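Local coordinates for protein methylenetetrahydrofolate--tRNA-(uracil-5-)-methyltransferase trmFO (Thermus thermophilus, PDB 3G5R) that probably catalyses the folate-dependent methylation of uridine 54 to 5-methyluridine in tRNA, using FAD as cofactor and NADH or NADPH as reductant, at residues G75-E80 / G102-R107; L154-A159 / M307-Y312; P225-A230 / F277-K282. One frame throughout, in Å; residues are numbered along the deposited sequence.

Overall arrangement
Along the chain, contact 1 closes first. It joins the start of helix 77-84 to helix 97-109, and the chain between them holds the short strands 86-87 and 92-95. Contact 2 opens at strand 154-165 and closes far later at strand 301-313. These are neighbours in the six-stranded antiparallel sheet, and tetrahydrofolate binds beside them. Contact 3 is nested inside that long loop. It ties helix 226-232 to the segment between strand 271-274 and helix 283-290. Contacts 2 and 3 touch, with Met307 packing on Pro225, Gln278 and Thr279. Contact 1 stands apart, its nearest atoms about 17 Å from contact 2. Contacts 1 and 3 lie on opposite sides of the chain's centre.

Contact 1: G75-E80 / G102-R107; sequences GSLVME and GYITER
Leu77 lays its two methyl branches over one side of helix 97-109. CD2 meets Ile104 CG2 at 3.9 Å. CD1 meets both Tyr103 CE2 and the aliphatic CD of Arg107. The leucine CG lies anti to the backbone N (chi1 177°), which carries both methyls across to the other helix. Val78 points away from that helix, but its CG2 still touches Ile104 CD1 at 4.2 Å. Trp18 of helix 11-22 adds to the packing on Leu77 and Arg107. That helix follows a glycine-rich turn, probably of Rossmann type and predicted to bind FAD. Val78 packs close to Leu11 of this site, and Ile104 touches Ser14 of the helix.

Glu80 is the acceptor of the polar part. Its extended chain brings OE1 to two donors. Tyr103 OH donates to the anti lone pair of OE1 at 2.5 Å. Arg107 NH1 donates to the syn lone pair at 2.8 Å and forms a salt bridge. The carboxylate and guanidinium planes are 31° apart. The Tyr103 ring is turned more steeply, 67° from the carboxylate. Arg107 CG lies over one face of that ring. A water bridges Glu80 OE2 and Arg107 NH1.

Leu77, Val78 and Ile104 thus make an apolar inner part, and Glu80 and Arg107 a charged outer one. Two donors on OE1 and the water on OE2 should fix the carboxylate's rotation and probably stabilise its negative charge.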
loop_
_atom_site.group_PDB
_atom_site.type_symbol
_atom_site.label_atom_id
_atom_site.label_comp_id
_atom_site.label_asym_id
_atom_site.label_seq_id
_atom_site.Cartn_x
_atom_site.Cartn_y
_atom_site.Cartn_z
ATOM N N GLY A 75 8.951 2.910 18.648
ATOM C CA GLY A 75 9.271 4.258 19.092
ATOM C C GLY A 75 9.018 5.321 18.034
ATOM O O GLY A 75 9.651 6.380 18.034
ATOM N N SER A 76 8.076 5.034 17.141
ATOM C CA SER A 76 7.721 5.928 16.039
ATOM C C SER A 76 7.393 7.348 16.488
ATOM O O SER A 76 6.602 7.555 17.411
ATOM C CB SER A 76 6.522 5.341 15.270
ATOM O OG SER A 76 5.800 6.340 14.566
ATOM N N LEU A 77 7.990 8.328 15.816
ATOM C CA LEU A 77 7.638 9.727 16.042
ATOM C C LEU A 77 6.196 10.024 15.621
ATOM O O LEU A 77 5.478 10.767 16.304
ATOM C CB LEU A 77 8.608 10.659 15.308
ATOM C CG LEU A 77 8.299 12.162 15.396
ATOM C CD1 LEU A 77 8.353 12.660 16.834
ATOM C CD2 LEU A 77 9.260 12.954 14.519
ATOM N N VAL A 78 5.767 9.451 14.500
ATOM C CA VAL A 78 4.395 9.644 14.048
ATOM C C VAL A 78 3.406 9.139 15.098
ATOM O O VAL A 78 2.418 9.812 15.399
ATOM C CB VAL A 78 4.161 8.986 12.667
ATOM C CG1 VAL A 78 2.667 8.816 12.368
ATOM C CG2 VAL A 78 4.858 9.816 11.581
ATOM N N MET A 79 3.672 7.972 15.679
ATOM C CA MET A 79 2.761 7.445 16.701
ATOM C C MET A 79 2.793 8.276 17.982
ATOM O O MET A 79 1.766 8.453 18.631
ATOM C CB MET A 79 3.043 5.975 17.009
ATOM C CG MET A 79 2.715 5.023 15.870
ATOM S SD MET A 79 1.018 5.181 15.275
ATOM C CE MET A 79 0.100 4.711 16.744
ATOM N N GLU A 80 3.971 8.774 18.343
ATOM C CA GLU A 80 4.112 9.672 19.491
ATOM C C GLU A 80 3.272 10.937 19.287
ATOM O O GLU A 80 2.463 11.327 20.149
ATOM C CB GLU A 80 5.592 10.018 19.678
ATOM C CG GLU A 80 5.882 11.068 20.740
ATOM C CD GLU A 80 7.374 11.284 20.933
ATOM O OE1 GLU A 80 7.791 12.450 21.090
ATOM O OE2 GLU A 80 8.126 10.289 20.923
ATOM N N GLY A 102 2.550 20.009 13.836
ATOM C CA GLY A 102 3.322 20.988 14.580
ATOM C C GLY A 102 4.334 20.329 15.502
ATOM O O GLY A 102 5.484 20.763 15.604
ATOM N N TYR A 103 3.900 19.271 16.177
ATOM C CA TYR A 103 4.753 18.535 17.096
ATOM C C TYR A 103 5.905 17.869 16.347
ATOM O O TYR A 103 7.062 17.962 16.754
ATOM C CB TYR A 103 3.925 17.482 17.838
ATOM C CG TYR A 103 4.695 16.725 18.889
ATOM C CD1 TYR A 103 4.795 17.210 20.185
ATOM C CD2 TYR A 103 5.313 15.519 18.594
ATOM C CE1 TYR A 103 5.499 16.522 21.150
ATOM C CE2 TYR A 103 6.015 14.823 19.555
ATOM C CZ TYR A 103 6.106 15.334 20.833
ATOM O OH TYR A 103 6.801 14.657 21.803
ATOM N N ILE A 104 5.575 17.199 15.250
ATOM C CA ILE A 104 6.585 16.524 14.441
ATOM C C ILE A 104 7.629 17.511 13.919
ATOM O O ILE A 104 8.829 17.251 13.982
ATOM C CB ILE A 104 5.939 15.727 13.290
ATOM C CG1 ILE A 104 5.185 14.526 13.868
ATOM C CG2 ILE A 104 7.000 15.261 12.283
ATOM C CD1 ILE A 104 4.275 13.822 12.874
ATOM N N THR A 105 7.165 18.653 13.419
ATOM C CA THR A 105 8.065 19.665 12.876
ATOM C C THR A 105 9.004 20.182 13.962
ATOM O O THR A 105 10.202 20.329 13.744
ATOM C CB THR A 105 7.279 20.837 12.247
ATOM O OG1 THR A 105 6.376 20.328 11.255
ATOM C CG2 THR A 105 8.234 21.836 11.590
ATOM N N GLU A 106 8.462 20.439 15.146
ATOM C CA GLU A 106 9.286 20.952 16.229
ATOM C C GLU A 106 10.332 19.935 16.700
ATOM O O GLU A 106 11.486 20.288 16.965
ATOM C CB GLU A 106 8.409 21.425 17.390
ATOM C CG GLU A 106 7.650 22.701 17.073
ATOM C CD GLU A 106 6.627 23.057 18.133
ATOM O OE1 GLU A 106 6.749 22.560 19.272
ATOM O OE2 GLU A 106 5.701 23.838 17.824
ATOM N N ARG A 107 9.945 18.668 16.801
ATOM C CA ARG A 107 10.892 17.666 17.288
ATOM C C ARG A 107 12.031 17.428 16.299
ATOM O O ARG A 107 13.186 17.262 16.697
ATOM C CB ARG A 107 10.189 16.352 17.640
ATOM C CG ARG A 107 9.241 16.467 18.826
ATOM C CD ARG A 107 9.416 15.296 19.778
ATOM N NE ARG A 107 10.754 15.272 20.361
ATOM C CZ ARG A 107 11.263 14.231 21.011
ATOM N NH1 ARG A 107 10.548 13.123 21.157
ATOM N NH2 ARG A 107 12.489 14.298 21.512
HETATM O O HOH W 1 10.619 10.126 21.806
#

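Contact 2: L154-A159 / M307-Y312; sequences LAYYDA and MHRNTY. With THG ((6S)-5,6,7,8-tetrahydrofolate), chain C.
Arg309 runs across the ring of Tyr157, its CD over one face at 4.2 Å from the centroid, a CH-pi contact. The chain bends at chi2 (80°), and this turns the guanidinium back toward the neighbouring strand. There NH1 donates to Tyr156 O at 3.0 Å, in the carbonyl plane and on a lone pair. The same NH1 gives a straight bond to Thr311 OG1, which lies in the guanidinium plane. Tyr156 O also accepts from Asn310 N, which comes from above the carbonyl plane. The Tyr156 ring lies alongside Arg309, its plane steeply turned from the guanidinium. Leu154 CD2 covers the centre of one face of that ring.

The two strands are antiparallel neighbours, with strand 301-313 at the edge of the sheet within this chain. Ala155 and Tyr312 form a hydrogen-bonded pair, and Tyr157 and Arg309 a non-hydrogen-bonded one. The register shifts by one between them, a beta bulge. Ala155 CB meets Tyr312 CE1 at 3.6 Å. The Tyr312 hydroxyl bonds to Phe390 O, and a water links it to Tyr157 O.

His308 and Asn310 meet the tetrahydrofolate, and Asp158 stands behind them as second shell. Asp158 CG stands between its own N and carbonyl carbon (chi1 55°), bringing OD2 to His308 N at 2.8 Å. The Asp158 carboxylate is nearly parallel to the Asn310 amide, 16° apart. A water joins Asp158 OD1 and His308 ND1. The His308 ring lies over the pterin, with THG C8A 3.5 Å above its plane. The pterin amino group N2 donates to Arg309 O and, at 2.7 Å, to Asn310 OD1.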
loop_
_atom_site.group_PDB
_atom_site.type_symbol
_atom_site.label_atom_id
_atom_site.label_comp_id
_atom_site.label_asym_id
_atom_site.label_seq_id
_atom_site.Cartn_x
_atom_site.Cartn_y
_atom_site.Cartn_z
ATOM N N LEU A 154 7.295 3.957 -13.357
ATOM C CA LEU A 154 6.682 4.972 -12.509
ATOM C C LEU A 154 5.318 5.325 -13.081
ATOM O O LEU A 154 5.182 5.545 -14.280
ATOM C CB LEU A 154 7.566 6.221 -12.402
ATOM C CG LEU A 154 7.000 7.417 -11.628
ATOM C CD1 LEU A 154 8.105 8.239 -10.983
ATOM C CD2 LEU A 154 6.127 8.301 -12.517
ATOM N N ALA A 155 4.305 5.360 -12.222
ATOM C CA ALA A 155 2.971 5.755 -12.647
ATOM C C ALA A 155 2.592 7.069 -11.988
ATOM O O ALA A 155 3.081 7.391 -10.900
ATOM C CB ALA A 155 1.956 4.675 -12.287
ATOM N N TYR A 156 1.719 7.820 -12.650
ATOM C CA TYR A 156 1.219 9.088 -12.134
ATOM C C TYR A 156 -0.175 8.946 -11.544
ATOM O O TYR A 156 -0.653 9.835 -10.842
ATOM C CB TYR A 156 1.180 10.140 -13.244
ATOM C CG TYR A 156 2.534 10.666 -13.656
ATOM C CD1 TYR A 156 3.248 11.528 -12.831
ATOM C CD2 TYR A 156 3.090 10.317 -14.874
ATOM C CE1 TYR A 156 4.483 12.023 -13.210
ATOM C CE2 TYR A 156 4.319 10.804 -15.258
ATOM C CZ TYR A 156 5.013 11.656 -14.428
ATOM O OH TYR A 156 6.243 12.136 -14.826
ATOM N N TYR A 157 -0.829 7.832 -11.854
ATOM C CA TYR A 157 -2.148 7.545 -11.319
ATOM C C TYR A 157 -2.226 6.089 -10.911
ATOM O O TYR A 157 -1.545 5.240 -11.491
ATOM C CB TYR A 157 -3.229 7.829 -12.371
ATOM C CG TYR A 157 -3.314 9.282 -12.787
ATOM C CD1 TYR A 157 -2.435 9.809 -13.729
ATOM C CD2 TYR A 157 -4.272 10.124 -12.241
ATOM C CE1 TYR A 157 -2.508 11.138 -14.108
ATOM C CE2 TYR A 157 -4.354 11.453 -12.619
ATOM C CZ TYR A 157 -3.468 11.954 -13.549
ATOM O OH TYR A 157 -3.550 13.277 -13.925
ATOM N N ASP A 158 -3.043 5.794 -9.910
ATOM C CA ASP A 158 -3.398 4.407 -9.679
ATOM C C ASP A 158 -4.797 4.145 -10.225
ATOM O O ASP A 158 -5.599 5.067 -10.397
ATOM C CB ASP A 158 -3.211 3.963 -8.214
ATOM C CG ASP A 158 -3.954 4.832 -7.216
ATOM O OD1 ASP A 158 -3.571 4.809 -6.027
ATOM O OD2 ASP A 158 -4.927 5.513 -7.589
ATOM N N ALA A 159 -5.050 2.890 -10.551
ATOM C CA ALA A 159 -6.340 2.451 -11.056
ATOM C C ALA A 159 -6.456 1.020 -10.587
ATOM O O ALA A 159 -6.154 0.078 -11.322
ATOM C CB ALA A 159 -6.378 2.523 -12.562
ATOM N N MET A 307 -9.165 5.093 -7.707
ATOM C CA MET A 307 -8.572 5.740 -8.864
ATOM C C MET A 307 -8.195 7.162 -8.479
ATOM O O MET A 307 -9.058 8.026 -8.345
ATOM C CB MET A 307 -9.541 5.709 -10.041
ATOM C CG MET A 307 -9.823 4.292 -10.509
ATOM S SD MET A 307 -10.943 4.209 -11.908
ATOM C CE MET A 307 -10.051 5.203 -13.097
ATOM N N HIS A 308 -6.899 7.386 -8.273
ATOM C CA HIS A 308 -6.394 8.658 -7.768
ATOM C C HIS A 308 -5.188 9.143 -8.545
ATOM O O HIS A 308 -4.409 8.346 -9.069
ATOM C CB HIS A 308 -5.927 8.518 -6.314
ATOM C CG HIS A 308 -7.026 8.253 -5.340
ATOM N ND1 HIS A 308 -6.900 7.344 -4.311
ATOM C CD2 HIS A 308 -8.269 8.778 -5.231
ATOM C CE1 HIS A 308 -8.020 7.321 -3.611
ATOM N NE2 HIS A 308 -8.865 8.181 -4.149
ATOM N N ARG A 309 -5.017 10.459 -8.584
ATOM C CA ARG A 309 -3.725 11.035 -8.908
ATOM C C ARG A 309 -2.763 10.590 -7.799
ATOM O O ARG A 309 -2.978 10.888 -6.624
ATOM C CB ARG A 309 -3.840 12.559 -8.955
ATOM C CG ARG A 309 -2.522 13.299 -8.946
ATOM C CD ARG A 309 -1.862 13.323 -10.310
ATOM N NE ARG A 309 -0.640 14.113 -10.239
ATOM C CZ ARG A 309 0.558 13.606 -9.971
ATOM N NH1 ARG A 309 0.696 12.298 -9.783
ATOM N NH2 ARG A 309 1.615 14.403 -9.905
ATOM N N ASN A 310 -1.723 9.855 -8.177
ATOM C CA ASN A 310 -0.872 9.171 -7.211
ATOM C C ASN A 310 0.417 8.701 -7.882
ATOM O O ASN A 310 0.421 7.699 -8.584
ATOM C CB ASN A 310 -1.633 7.961 -6.660
ATOM C CG ASN A 310 -0.943 7.308 -5.473
ATOM O OD1 ASN A 310 -1.082 7.759 -4.337
ATOM N ND2 ASN A 310 -0.225 6.215 -5.728
ATOM N N THR A 311 1.504 9.439 -7.684
ATOM C CA THR A 311 2.795 9.046 -8.233
ATOM C C THR A 311 3.406 7.924 -7.396
ATOM O O THR A 311 3.549 8.062 -6.184
ATOM C CB THR A 311 3.756 10.245 -8.283
ATOM O OG1 THR A 311 3.255 11.209 -9.223
ATOM C CG2 THR A 311 5.149 9.813 -8.707
ATOM N N TYR A 312 3.742 6.808 -8.040
ATOM C CA TYR A 312 4.363 5.696 -7.320
ATOM C C TYR A 312 5.211 4.818 -8.228
ATOM O O TYR A 312 5.041 4.819 -9.445
ATOM C CB TYR A 312 3.311 4.853 -6.583
ATOM C CG TYR A 312 2.427 4.008 -7.478
ATOM C CD1 TYR A 312 1.406 4.581 -8.224
ATOM C CD2 TYR A 312 2.602 2.635 -7.560
ATOM C CE1 TYR A 312 0.590 3.810 -9.035
ATOM C CE2 TYR A 312 1.794 1.855 -8.368
ATOM C CZ TYR A 312 0.789 2.449 -9.106
ATOM O OH TYR A 312 -0.014 1.675 -9.912
HETATM N N3 THG C . -4.347 8.687 -2.223
HETATM C C2 THG C . -4.247 9.602 -3.222
HETATM N N1 THG C . -5.253 10.531 -3.417
HETATM C C8A THG C . -6.346 10.530 -2.605
HETATM C C4A THG C . -6.458 9.580 -1.561
HETATM C C4 THG C . -5.487 8.686 -1.380
HETATM N N8 THG C . -7.444 11.532 -2.808
HETATM C C7 THG C . -8.432 11.690 -1.728
HETATM C C6 THG C . -8.751 10.336 -1.084
HETATM N N5 THG C . -7.598 9.612 -0.699
HETATM O O4 THG C . -5.582 7.741 -0.354
HETATM N N2 THG C . -3.079 9.619 -4.076
HETATM O O HOH W 2 -1.573 2.673 -12.322
HETATM O O HOH W 3 -4.423 5.496 -3.739
#

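Contact 3: P225-A230 / F277-K282; sequences PVEELA and FQTGLK
Glu227 carries most of the polar contact, reaching over the loop with both carboxylate oxygens. Thr279 OG1 donates to Glu227 OE1 at 2.7 Å. It comes from the syn side, but 34° out of the carboxylate plane. Gly280 N donates to the syn lone pair of Glu227 OE2 at 3.2 Å. The Glu227 chain starts between its own N and carbonyl carbon (chi1 64°) and bends again at chi2 (-87°). This double bend folds the carboxylate over residues 279-281. Thr279 OG1 also accepts from Leu281 N at 3.1 Å, so the hydroxyl is both donor and acceptor. An alanine in place of Glu227 removes both carboxylate oxygens, so the Thr279 hydroxyl and Gly280 N would probably be left without this partner and residues 279-281 held less firmly to the helix.

One backbone bond crosses the contact. Val226 N, in the first turn of helix 226-232, donates to Gln278 O at 2.8 Å. Pro225 is the N-cap, and its CA touches the same oxygen. The loop carbonyl thus takes up an amide of the helix start that has no acceptor within its own helix. On the loop side, the Thr279 to Leu281 bond makes an ST turn just before helix 283-290, for which Lys282 is the N-cap. The Gln278 amide nitrogen bonds to Val224 O.

The rest is van der Waals packing. Val226 CG2 sits over one face of the Phe277 ring, offset toward the rim, in a CH-pi contact of 4.2 Å to the centroid. Val226 CG1 meets Phe277 CD2 at 3.8 Å. Phe199 of helix 193-205 packs against the same phenylalanine. The Leu281 and Glu227 side chains run antiparallel alongside each other, Leu281 CG lying 3.6 Å from Glu227 CD and Leu281 CD2 near Glu227 CG.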
loop_
_atom_site.group_PDB
_atom_site.type_symbol
_atom_site.label_atom_id
_atom_site.label_comp_id
_atom_site.label_asym_id
_atom_site.label_seq_id
_atom_site.Cartn_x
_atom_site.Cartn_y
_atom_site.Cartn_z
ATOM N N PRO A 225 -13.174 4.082 -15.259
ATOM C CA PRO A 225 -13.733 3.192 -14.235
ATOM C C PRO A 225 -14.682 2.173 -14.859
ATOM O O PRO A 225 -15.381 2.479 -15.828
ATOM C CB PRO A 225 -14.515 4.145 -13.322
ATOM C CG PRO A 225 -13.957 5.506 -13.603
ATOM C CD PRO A 225 -13.525 5.493 -15.029
ATOM N N VAL A 226 -14.709 0.969 -14.304
ATOM C CA VAL A 226 -15.535 -0.094 -14.863
ATOM C C VAL A 226 -17.024 0.285 -14.898
ATOM O O VAL A 226 -17.737 -0.077 -15.835
ATOM C CB VAL A 226 -15.293 -1.444 -14.125
ATOM C CG1 VAL A 226 -15.807 -1.380 -12.694
ATOM C CG2 VAL A 226 -15.915 -2.609 -14.891
ATOM N N GLU A 227 -17.487 1.035 -13.898
ATOM C CA GLU A 227 -18.888 1.454 -13.857
ATOM C C GLU A 227 -19.211 2.449 -14.970
ATOM O O GLU A 227 -20.345 2.517 -15.453
ATOM C CB GLU A 227 -19.266 2.045 -12.487
ATOM C CG GLU A 227 -18.534 3.327 -12.098
ATOM C CD GLU A 227 -17.201 3.072 -11.410
ATOM O OE1 GLU A 227 -16.739 1.911 -11.387
ATOM O OE2 GLU A 227 -16.609 4.038 -10.883
ATOM N N GLU A 228 -18.212 3.220 -15.378
ATOM C CA GLU A 228 -18.397 4.151 -16.485
ATOM C C GLU A 228 -18.394 3.416 -17.828
ATOM O O GLU A 228 -19.174 3.748 -18.725
ATOM C CB GLU A 228 -17.326 5.245 -16.462
ATOM C CG GLU A 228 -17.289 6.106 -17.718
ATOM C CD GLU A 228 -18.519 6.988 -17.884
ATOM O OE1 GLU A 228 -19.268 7.190 -16.900
ATOM O OE2 GLU A 228 -18.736 7.486 -19.007
ATOM N N LEU A 229 -17.520 2.422 -17.969
ATOM C CA LEU A 229 -17.515 1.601 -19.178
ATOM C C LEU A 229 -18.883 0.961 -19.362
ATOM O O LEU A 229 -19.432 0.953 -20.457
ATOM C CB LEU A 229 -16.439 0.518 -19.104
ATOM C CG LEU A 229 -14.982 0.979 -19.141
ATOM C CD1 LEU A 229 -14.039 -0.204 -18.882
ATOM C CD2 LEU A 229 -14.651 1.653 -20.467
ATOM N N ALA A 230 -19.437 0.436 -18.274
ATOM C CA ALA A 230 -20.758 -0.184 -18.300
ATOM C C ALA A 230 -21.830 0.802 -18.768
ATOM O O ALA A 230 -22.737 0.440 -19.519
ATOM C CB ALA A 230 -21.110 -0.741 -16.917
ATOM N N PHE A 277 -11.548 -4.450 -13.175
ATOM C CA PHE A 277 -12.565 -3.797 -12.355
ATOM C C PHE A 277 -12.061 -2.585 -11.573
ATOM O O PHE A 277 -12.544 -2.295 -10.480
ATOM C CB PHE A 277 -13.272 -4.806 -11.440
ATOM C CG PHE A 277 -14.393 -5.534 -12.121
ATOM C CD1 PHE A 277 -14.131 -6.578 -12.994
ATOM C CD2 PHE A 277 -15.710 -5.148 -11.917
ATOM C CE1 PHE A 277 -15.167 -7.242 -13.636
ATOM C CE2 PHE A 277 -16.751 -5.804 -12.558
ATOM C CZ PHE A 277 -16.476 -6.852 -13.419
ATOM N N GLN A 278 -11.109 -1.861 -12.151
ATOM C CA GLN A 278 -10.687 -0.597 -11.565
ATOM C C GLN A 278 -11.928 0.282 -11.419
ATOM O O GLN A 278 -12.787 0.319 -12.306
ATOM C CB GLN A 278 -9.606 0.080 -12.415
ATOM C CG GLN A 278 -10.067 0.566 -13.784
ATOM C CD GLN A 278 -10.286 -0.562 -14.780
ATOM O OE1 GLN A 278 -9.735 -1.654 -14.637
ATOM N NE2 GLN A 278 -11.093 -0.293 -15.806
ATOM N N THR A 279 -12.037 0.969 -10.290
ATOM C CA THR A 279 -13.280 1.647 -9.968
ATOM C C THR A 279 -13.068 2.820 -9.026
ATOM O O THR A 279 -12.109 2.849 -8.251
ATOM C CB THR A 279 -14.283 0.661 -9.334
ATOM O OG1 THR A 279 -15.533 1.321 -9.102
ATOM C CG2 THR A 279 -13.742 0.126 -8.010
ATOM N N GLY A 280 -13.974 3.787 -9.102
ATOM C CA GLY A 280 -13.956 4.914 -8.190
ATOM C C GLY A 280 -15.151 4.905 -7.257
ATOM O O GLY A 280 -15.418 5.890 -6.572
ATOM N N LEU A 281 -15.870 3.787 -7.227
ATOM C CA LEU A 281 -17.079 3.678 -6.412
ATOM C C LEU A 281 -16.779 3.706 -4.919
ATOM O O LEU A 281 -15.707 3.293 -4.482
ATOM C CB LEU A 281 -17.850 2.406 -6.756
ATOM C CG LEU A 281 -18.555 2.381 -8.111
ATOM C CD1 LEU A 281 -19.187 1.029 -8.337
ATOM C CD2 LEU A 281 -19.609 3.480 -8.194
ATOM N N LYS A 282 -17.737 4.201 -4.141
ATOM C CA LYS A 282 -17.628 4.188 -2.691
ATOM C C LYS A 282 -17.495 2.748 -2.223
ATOM O O LYS A 282 -18.070 1.840 -2.816
ATOM C CB LYS A 282 -18.861 4.829 -2.055
ATOM C CG LYS A 282 -19.077 6.282 -2.435
ATOM C CD LYS A 282 -20.444 6.762 -1.967
ATOM C CE LYS A 282 -20.654 8.238 -2.273
ATOM N NZ LYS A 282 -22.025 8.687 -1.901
#